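Local atomic coordinates of LPXTG cell wall anchor domain-containing protein (PDB entry 7CBS), a protein that probably forms the base of the sortase-assembled SpaCBA pilus, anchoring it to the bacterial cell wall and taking part in adhesion. Residues Val32-Leu37 and Gln116-Phe121; Asn64-Thr69 and Phe137-Ala142. One frame throughout, in Å; residues are numbered along the deposited sequence.

Contact 1: Val32-Leu37 and Gln116-Phe121; sequences VLHKLL and QGEAYF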
ATOM      1  N   VAL A  32       9.136  -1.807   0.787  1.00 60.33           N
ATOM      2  CA  VAL A  32      10.297  -1.031   0.266  1.00 59.70           C
ATOM      3  C   VAL A  32      11.567  -1.648   0.863  1.00 58.49           C
ATOM      4  O   VAL A  32      11.696  -1.659   2.101  1.00 59.17           O
ATOM      5  CB  VAL A  32      10.161   0.468   0.596  1.00 61.93           C
ATOM      6  CG1 VAL A  32      11.146   1.317  -0.198  1.00 62.23           C
ATOM      7  CG2 VAL A  32       8.739   0.954   0.360  1.00 62.75           C
ATOM      8  N   LEU A  33      12.430  -2.209   0.011  1.00 57.72           N
ATOM      9  CA  LEU A  33      13.787  -2.688   0.383  1.00 58.38           C
ATOM     10  C   LEU A  33      14.775  -1.533   0.214  1.00 59.91           C
ATOM     11  O   LEU A  33      14.769  -0.924  -0.871  1.00 61.46           O
ATOM     12  CB  LEU A  33      14.174  -3.876  -0.499  1.00 57.39           C
ATOM     13  CG  LEU A  33      15.290  -4.739   0.081  1.00 57.60           C
ATOM     14  CD1 LEU A  33      15.200  -6.165  -0.441  1.00 57.31           C
ATOM     15  CD2 LEU A  33      16.650  -4.124  -0.207  1.00 59.47           C
ATOM     16  N   HIS A  34      15.592  -1.264   1.238  1.00 61.15           N
ATOM     17  CA  HIS A  34      16.635  -0.203   1.251  1.00 63.15           C
ATOM     18  C   HIS A  34      18.024  -0.842   1.124  1.00 64.60           C
ATOM     19  O   HIS A  34      18.444  -1.533   2.072  1.00 65.34           O
ATOM     20  CB  HIS A  34      16.539   0.639   2.528  1.00 64.24           C
ATOM     21  CG  HIS A  34      15.221   1.304   2.734  1.00 64.41           C
ATOM     22  ND1 HIS A  34      15.085   2.681   2.779  1.00 66.73           N
ATOM     23  CD2 HIS A  34      13.990   0.794   2.963  1.00 62.53           C
ATOM     24  CE1 HIS A  34      13.824   2.988   3.008  1.00 66.46           C
ATOM     25  NE2 HIS A  34      13.129   1.847   3.115  1.00 64.79           N
ATOM     26  N   LYS A  35      18.698  -0.623  -0.010  1.00 66.80           N
ATOM     27  CA  LYS A  35      20.115  -1.010  -0.244  1.00 68.97           C
ATOM     28  C   LYS A  35      21.004   0.201   0.058  1.00 72.33           C
ATOM     29  O   LYS A  35      21.133   1.074  -0.823  1.00 75.20           O
ATOM     30  CB  LYS A  35      20.288  -1.518  -1.681  1.00 68.39           C
ATOM     31  CG  LYS A  35      21.695  -1.945  -2.073  1.00 70.47           C
ATOM     32  CD  LYS A  35      22.166  -3.210  -1.402  1.00 70.51           C
ATOM     33  CE  LYS A  35      23.561  -3.603  -1.830  1.00 73.03           C
ATOM     34  NZ  LYS A  35      24.179  -4.563  -0.885  1.00 73.97           N
ATOM     35  N   LEU A  36      21.569   0.242   1.271  1.00 74.39           N
ATOM     36  CA  LEU A  36      22.566   1.239   1.749  1.00 78.57           C
ATOM     37  C   LEU A  36      23.948   0.571   1.803  1.00 81.40           C
ATOM     38  O   LEU A  36      24.010  -0.673   1.685  1.00 80.58           O
ATOM     39  CB  LEU A  36      22.149   1.717   3.145  1.00 79.60           C
ATOM     40  CG  LEU A  36      20.851   2.518   3.210  1.00 78.23           C
ATOM     41  CD1 LEU A  36      20.293   2.569   4.625  1.00 78.61           C
ATOM     42  CD2 LEU A  36      21.073   3.915   2.669  1.00 80.07           C
ATOM     43  N   LEU A  37      25.012   1.357   2.002  1.00 86.82           N
ATOM     44  CA  LEU A  37      26.409   0.869   2.193  1.00 91.22           C
ATOM     45  C   LEU A  37      26.787   0.968   3.676  1.00 95.30           C
ATOM     46  O   LEU A  37      26.175   1.787   4.392  1.00 97.12           O
ATOM     47  CB  LEU A  37      27.371   1.700   1.332  1.00 93.66           C
ATOM     48  N   GLN A 116      16.561   6.984  -2.692  1.00 85.17           N
ATOM     49  CA  GLN A 116      17.391   6.704  -1.489  1.00 84.75           C
ATOM     50  C   GLN A 116      17.649   5.199  -1.385  1.00 80.46           C
ATOM     51  O   GLN A 116      17.327   4.620  -0.329  1.00 80.79           O
ATOM     52  CB  GLN A 116      16.683   7.228  -0.234  1.00 85.65           C
ATOM     53  CG  GLN A 116      16.406   8.723  -0.266  1.00 88.78           C
ATOM     54  CD  GLN A 116      17.668   9.535  -0.422  1.00 92.79           C
ATOM     55  OE1 GLN A 116      18.659   9.314   0.274  1.00 93.88           O
ATOM     56  NE2 GLN A 116      17.639  10.491  -1.338  1.00 94.14           N
ATOM     57  N   GLY A 117      18.214   4.599  -2.440  1.00 79.28           N
ATOM     58  CA  GLY A 117      18.503   3.154  -2.527  1.00 76.32           C
ATOM     59  C   GLY A 117      17.273   2.308  -2.248  1.00 72.91           C
ATOM     60  O   GLY A 117      17.433   1.242  -1.629  1.00 71.52           O
ATOM     61  N   GLU A 118      16.099   2.760  -2.703  1.00 71.77           N
ATOM     62  CA  GLU A 118      14.774   2.145  -2.412  1.00 68.14           C
ATOM     63  C   GLU A 118      14.323   1.290  -3.600  1.00 66.66           C
ATOM     64  O   GLU A 118      14.369   1.789  -4.740  1.00 68.12           O
ATOM     65  CB  GLU A 118      13.725   3.230  -2.152  1.00 69.09           C
ATOM     66  CG  GLU A 118      13.684   3.727  -0.723  1.00 69.75           C
ATOM     67  CD  GLU A 118      12.914   5.026  -0.551  1.00 72.58           C
ATOM     68  OE1 GLU A 118      13.209   5.972  -1.305  1.00 77.16           O
ATOM     69  OE2 GLU A 118      12.025   5.100   0.331  1.00 72.77           O
ATOM     70  N   ALA A 119      13.893   0.053  -3.327  1.00 63.88           N
ATOM     71  CA  ALA A 119      13.210  -0.856  -4.277  1.00 62.50           C
ATOM     72  C   ALA A 119      11.766  -1.049  -3.805  1.00 61.09           C
ATOM     73  O   ALA A 119      11.570  -1.753  -2.791  1.00 59.91           O
ATOM     74  CB  ALA A 119      13.951  -2.166  -4.364  1.00 62.06           C
ATOM     75  N   TYR A 120      10.808  -0.436  -4.508  1.00 60.99           N
ATOM     76  CA  TYR A 120       9.378  -0.352  -4.114  1.00 60.94           C
ATOM     77  C   TYR A 120       8.608  -1.536  -4.707  1.00 60.24           C
ATOM     78  O   TYR A 120       8.617  -1.708  -5.942  1.00 59.77           O
ATOM     79  CB  TYR A 120       8.781   0.985  -4.563  1.00 64.29           C
ATOM     80  CG  TYR A 120       7.305   1.130  -4.291  1.00 65.57           C
ATOM     81  CD1 TYR A 120       6.362   0.623  -5.175  1.00 66.67           C
ATOM     82  CD2 TYR A 120       6.845   1.771  -3.150  1.00 65.98           C
ATOM     83  CE1 TYR A 120       5.005   0.738  -4.928  1.00 67.98           C
ATOM     84  CE2 TYR A 120       5.489   1.894  -2.883  1.00 67.68           C
ATOM     85  CZ  TYR A 120       4.567   1.384  -3.784  1.00 68.34           C
ATOM     86  OH  TYR A 120       3.227   1.509  -3.550  1.00 70.62           O
ATOM     87  N   PHE A 121       7.959  -2.320  -3.839  1.00 58.91           N
ATOM     88  CA  PHE A 121       7.049  -3.440  -4.199  1.00 58.59           C
ATOM     89  C   PHE A 121       5.657  -3.143  -3.639  1.00 59.85           C
ATOM     90  O   PHE A 121       5.403  -3.467  -2.461  1.00 59.65           O
ATOM     91  CB  PHE A 121       7.579  -4.768  -3.657  1.00 56.20           C
ATOM     92  CG  PHE A 121       8.919  -5.189  -4.203  1.00 55.79           C
ATOM     93  CD1 PHE A 121       9.010  -5.888  -5.395  1.00 56.58           C
ATOM     94  CD2 PHE A 121      10.087  -4.897  -3.517  1.00 54.95           C
ATOM     95  CE1 PHE A 121      10.238  -6.297  -5.884  1.00 57.20           C
ATOM     96  CE2 PHE A 121      11.317  -5.305  -4.010  1.00 55.31           C
ATOM     97  CZ  PHE A 121      11.390  -5.999  -5.194  1.00 56.15           C
TER
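Glu118 reaches over two residues of the facing strand at once. Its CG lies 3.5 Å from Val32 CG1 and also sits over one face of the His34 imidazole, 4.1 Å from the ring centroid and displaced toward the rim, a CH-pi contact. The His34 and Glu118 side chains run side by side, with carboxylate and ring planes 40° apart. Val32 turns its other methyl the opposite way along the strand, CG2 meeting Tyr120 CD2 at 4.1 Å; a beta-branched residue thus serves both neighbours. With CG anti to the carbonyl carbon (chi1 -58°), the His34 ring swings beside Glu118, and a hydrogen bond from NE2 to Asp169 tethers its far end.

Beneath these side chains the strands pair antiparallel. Leu33 and Ala119 form the hydrogen-bonded pair, Leu33 N to Ala119 O at 3.0 Å and Ala119 N to Leu33 O at 2.8 Å, and their CB atoms stand 4.2 Å apart on the other face of the sheet. Past the strand end, Lys35 N donates to Gly117 O at 2.8 Å; glycine suits this site, having positive phi and no CB to collide with Lys35 O.

Strand 28-34 lies between strand 118-128 and the parallel strand 167-170, whose Arg167 and Asp169 pack on Val32, while the Leu33 side chain packs on Phe68 of strand 67-72.

Contact 2: Asn64-Thr69 and Phe137-Ala142; sequences NGVTFT and FKETAA
Thr140 holds its hydroxyl between its backbone N and carbonyl carbon (chi1 53°), while Thr69 places OG1 anti to the carbonyl carbon (chi1 -52°); together these rotations bring the two OG1 atoms to 2.8 Å. Either hydroxyl could donate in this hydrogen bond. The side chains cross at about a right angle, and Thr140 CG2 also packs against Thr69 CB, so threonine supplies both a polar and an apolar contact. Gln110 NE2 is a further partner, hydrogen-bonded to Thr69 OG1 and weakly to Thr140 OG1.

Thr140 and Ala141 both face Thr67, making a classic beta bulge in the antiparallel pairing of strands 67-72 and 131-141. Thr67 O accepts from Thr140 N at 2.9 Å and, weakly, from Ala141 N at 3.4 Å, whereas Thr67 N donates to Ala141 O at 2.8 Å. The register therefore slips by one residue between Thr67 and Phe68. Farther along, regular pairing resumes with Thr69 N to Lys138 O at 2.8 Å and Lys138 N to Thr69 O at 3.0 Å.

On the other face, Phe68 and Glu139 form a non-hydrogen-bonded pair. Glu139 CB lies over one face of the phenyl ring, 4.2 Å from its centroid, in a CH-pi contact. The extended glutamate then runs at a slant across Val66, whose CG1 is 3.5 Å from Glu139 CD. The CB and CG of Glu139 supply the aliphatic surface that lies on Phe68 and Val66, while OE1 has a weak hydrogen bond from Ser149 N and a long, weak ion pair with Lys35 NZ.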
ATOM      1  N   ASN A  64      21.715   2.859  -5.836  1.00 71.64           N
ATOM      2  CA  ASN A  64      20.665   2.828  -6.886  1.00 70.50           C
ATOM      3  C   ASN A  64      21.168   1.995  -8.069  1.00 70.37           C
ATOM      4  O   ASN A  64      22.390   1.973  -8.297  1.00 71.45           O
ATOM      5  CB  ASN A  64      20.265   4.242  -7.318  1.00 73.22           C
ATOM      6  CG  ASN A  64      19.684   5.054  -6.179  1.00 73.41           C
ATOM      7  OD1 ASN A  64      18.951   4.525  -5.343  1.00 72.26           O
ATOM      8  ND2 ASN A  64      20.010   6.334  -6.128  1.00 75.75           N
ATOM      9  N   GLY A  65      20.250   1.332  -8.781  1.00 69.61           N
ATOM     10  CA  GLY A  65      20.547   0.494  -9.961  1.00 70.71           C
ATOM     11  C   GLY A  65      20.757  -0.970  -9.602  1.00 68.75           C
ATOM     12  O   GLY A  65      21.342  -1.687 -10.432  1.00 70.11           O
ATOM     13  N   VAL A  66      20.314  -1.397  -8.415  1.00 66.80           N
ATOM     14  CA  VAL A  66      20.450  -2.795  -7.895  1.00 66.05           C
ATOM     15  C   VAL A  66      19.089  -3.490  -8.013  1.00 64.54           C
ATOM     16  O   VAL A  66      18.123  -2.996  -7.391  1.00 63.00           O
ATOM     17  CB  VAL A  66      20.966  -2.814  -6.443  1.00 64.85           C
ATOM     18  CG1 VAL A  66      21.230  -4.229  -5.954  1.00 64.78           C
ATOM     19  CG2 VAL A  66      22.212  -1.955  -6.276  1.00 67.61           C
ATOM     20  N   THR A  67      19.028  -4.593  -8.771  1.00 65.58           N
ATOM     21  CA  THR A  67      17.783  -5.340  -9.092  1.00 64.28           C
ATOM     22  C   THR A  67      17.483  -6.342  -7.973  1.00 63.73           C
ATOM     23  O   THR A  67      18.254  -7.315  -7.817  1.00 64.02           O
ATOM     24  CB  THR A  67      17.884  -6.063 -10.441  1.00 66.98           C
ATOM     25  OG1 THR A  67      18.286  -5.125 -11.438  1.00 70.76           O
ATOM     26  CG2 THR A  67      16.580  -6.707 -10.863  1.00 67.27           C
ATOM     27  N   PHE A  68      16.403  -6.100  -7.223  1.00 61.64           N
ATOM     28  CA  PHE A  68      15.795  -7.052  -6.265  1.00 58.81           C
ATOM     29  C   PHE A  68      14.579  -7.699  -6.932  1.00 59.83           C
ATOM     30  O   PHE A  68      13.801  -6.983  -7.588  1.00 59.06           O
ATOM     31  CB  PHE A  68      15.438  -6.349  -4.952  1.00 57.28           C
ATOM     32  CG  PHE A  68      16.624  -6.095  -4.054  1.00 57.58           C
ATOM     33  CD1 PHE A  68      17.415  -4.968  -4.226  1.00 58.97           C
ATOM     34  CD2 PHE A  68      16.964  -6.992  -3.053  1.00 56.19           C
ATOM     35  CE1 PHE A  68      18.512  -4.742  -3.408  1.00 60.09           C
ATOM     36  CE2 PHE A  68      18.054  -6.757  -2.230  1.00 57.83           C
ATOM     37  CZ  PHE A  68      18.823  -5.630  -2.404  1.00 58.89           C
ATOM     38  N   THR A  69      14.447  -9.019  -6.769  1.00 59.61           N
ATOM     39  CA  THR A  69      13.340  -9.863  -7.287  1.00 60.54           C
ATOM     40  C   THR A  69      12.599 -10.453  -6.082  1.00 59.25           C
ATOM     41  O   THR A  69      13.283 -10.952  -5.165  1.00 58.77           O
ATOM     42  CB  THR A  69      13.886 -10.941  -8.235  1.00 63.11           C
ATOM     43  OG1 THR A  69      14.691 -10.297  -9.225  1.00 65.24           O
ATOM     44  CG2 THR A  69      12.806 -11.761  -8.912  1.00 63.99           C
ATOM     45  N   PHE A 137      13.015 -12.257  -0.965  1.00 57.96           N
ATOM     46  CA  PHE A 137      13.591 -11.044  -1.604  1.00 59.11           C
ATOM     47  C   PHE A 137      15.079 -11.282  -1.885  1.00 61.10           C
ATOM     48  O   PHE A 137      15.867 -11.286  -0.922  1.00 63.43           O
ATOM     49  CB  PHE A 137      13.368  -9.822  -0.709  1.00 58.65           C
ATOM     50  CG  PHE A 137      11.938  -9.350  -0.636  1.00 58.68           C
ATOM     51  CD1 PHE A 137      11.408  -8.542  -1.630  1.00 60.08           C
ATOM     52  CD2 PHE A 137      11.123  -9.703   0.426  1.00 57.75           C
ATOM     53  CE1 PHE A 137      10.093  -8.103  -1.562  1.00 60.47           C
ATOM     54  CE2 PHE A 137       9.807  -9.269   0.489  1.00 56.52           C
ATOM     55  CZ  PHE A 137       9.294  -8.471  -0.504  1.00 59.07           C
ATOM     56  N   LYS A 138      15.439 -11.470  -3.159  1.00 62.09           N
ATOM     57  CA  LYS A 138      16.828 -11.736  -3.624  1.00 64.43           C
ATOM     58  C   LYS A 138      17.341 -10.550  -4.447  1.00 66.92           C
ATOM     59  O   LYS A 138      16.530  -9.940  -5.168  1.00 65.87           O
ATOM     60  CB  LYS A 138      16.888 -12.996  -4.495  1.00 65.85           C
ATOM     61  CG  LYS A 138      16.358 -14.271  -3.857  1.00 65.66           C
ATOM     62  CD  LYS A 138      16.416 -15.463  -4.798  1.00 68.23           C
ATOM     63  CE  LYS A 138      17.813 -15.831  -5.247  1.00 70.81           C
ATOM     64  NZ  LYS A 138      17.800 -17.043  -6.102  1.00 72.76           N
ATOM     65  N   GLU A 139      18.639 -10.255  -4.331  1.00 69.85           N
ATOM     66  CA  GLU A 139      19.391  -9.353  -5.242  1.00 72.74           C
ATOM     67  C   GLU A 139      19.884 -10.195  -6.425  1.00 77.13           C
ATOM     68  O   GLU A 139      20.779 -11.034  -6.209  1.00 80.35           O
ATOM     69  CB  GLU A 139      20.558  -8.688  -4.504  1.00 72.93           C
ATOM     70  CG  GLU A 139      21.408  -7.796  -5.393  1.00 74.88           C
ATOM     71  CD  GLU A 139      22.633  -7.207  -4.710  1.00 76.57           C
ATOM     72  OE1 GLU A 139      22.496  -6.690  -3.586  1.00 76.16           O
ATOM     73  OE2 GLU A 139      23.727  -7.269  -5.308  1.00 77.63           O
ATOM     74  N   THR A 140      19.311  -9.985  -7.615  1.00 79.63           N
ATOM     75  CA  THR A 140      19.527 -10.822  -8.829  1.00 83.23           C
ATOM     76  C   THR A 140      20.415 -10.094  -9.845  1.00 84.75           C
ATOM     77  O   THR A 140      20.787 -10.736 -10.843  1.00 89.27           O
ATOM     78  CB  THR A 140      18.185 -11.226  -9.455  1.00 84.03           C
ATOM     79  OG1 THR A 140      17.427 -10.033  -9.653  1.00 85.32           O
ATOM     80  CG2 THR A 140      17.406 -12.201  -8.597  1.00 82.29           C
ATOM     81  N   ALA A 141      20.717  -8.811  -9.633  1.00 82.97           N
ATOM     82  CA  ALA A 141      21.612  -8.010 -10.502  1.00 83.85           C
ATOM     83  C   ALA A 141      22.091  -6.764  -9.751  1.00 81.83           C
ATOM     84  O   ALA A 141      21.292  -6.174  -8.997  1.00 79.16           O
ATOM     85  CB  ALA A 141      20.909  -7.642 -11.786  1.00 84.71           C
ATOM     86  N   ALA A 142      23.352  -6.390  -9.969  1.00 83.01           N
ATOM     87  CA  ALA A 142      24.016  -5.215  -9.360  1.00 82.72           C
ATOM     88  C   ALA A 142      25.153  -4.756 -10.264  1.00 85.93           C
ATOM     89  O   ALA A 142      25.787  -5.581 -10.922  1.00 88.81           O
ATOM     90  CB  ALA A 142      24.526  -5.567  -7.985  1.00 81.97           C
TER

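Contacts 1 and 2 have centres about 10 Å apart and belong to one mixed sheet, in which strands 118-128 and 131-141 are antiparallel neighbours. Their segments alternate along the chain: strand 28-34 is followed by 67-72, and 118-128 by 131-141. Leu33 CD1 packs on Phe68 CD2 at 3.3 Å, and Phe121 CZ comes within 3.5 Å of the backbone Phe68 O; Phe121 also meets Phe137 edge-to-face. Near the loops, Asn64 OD1 lies 3.0 Å from Gly117 N, a weak interaction at most. Contact 1 is nearer the magnesium ion bound at Thr28 and Asp123: the Tyr120 side chain is about 7 Å from it, that of Phe137 about 13 Å.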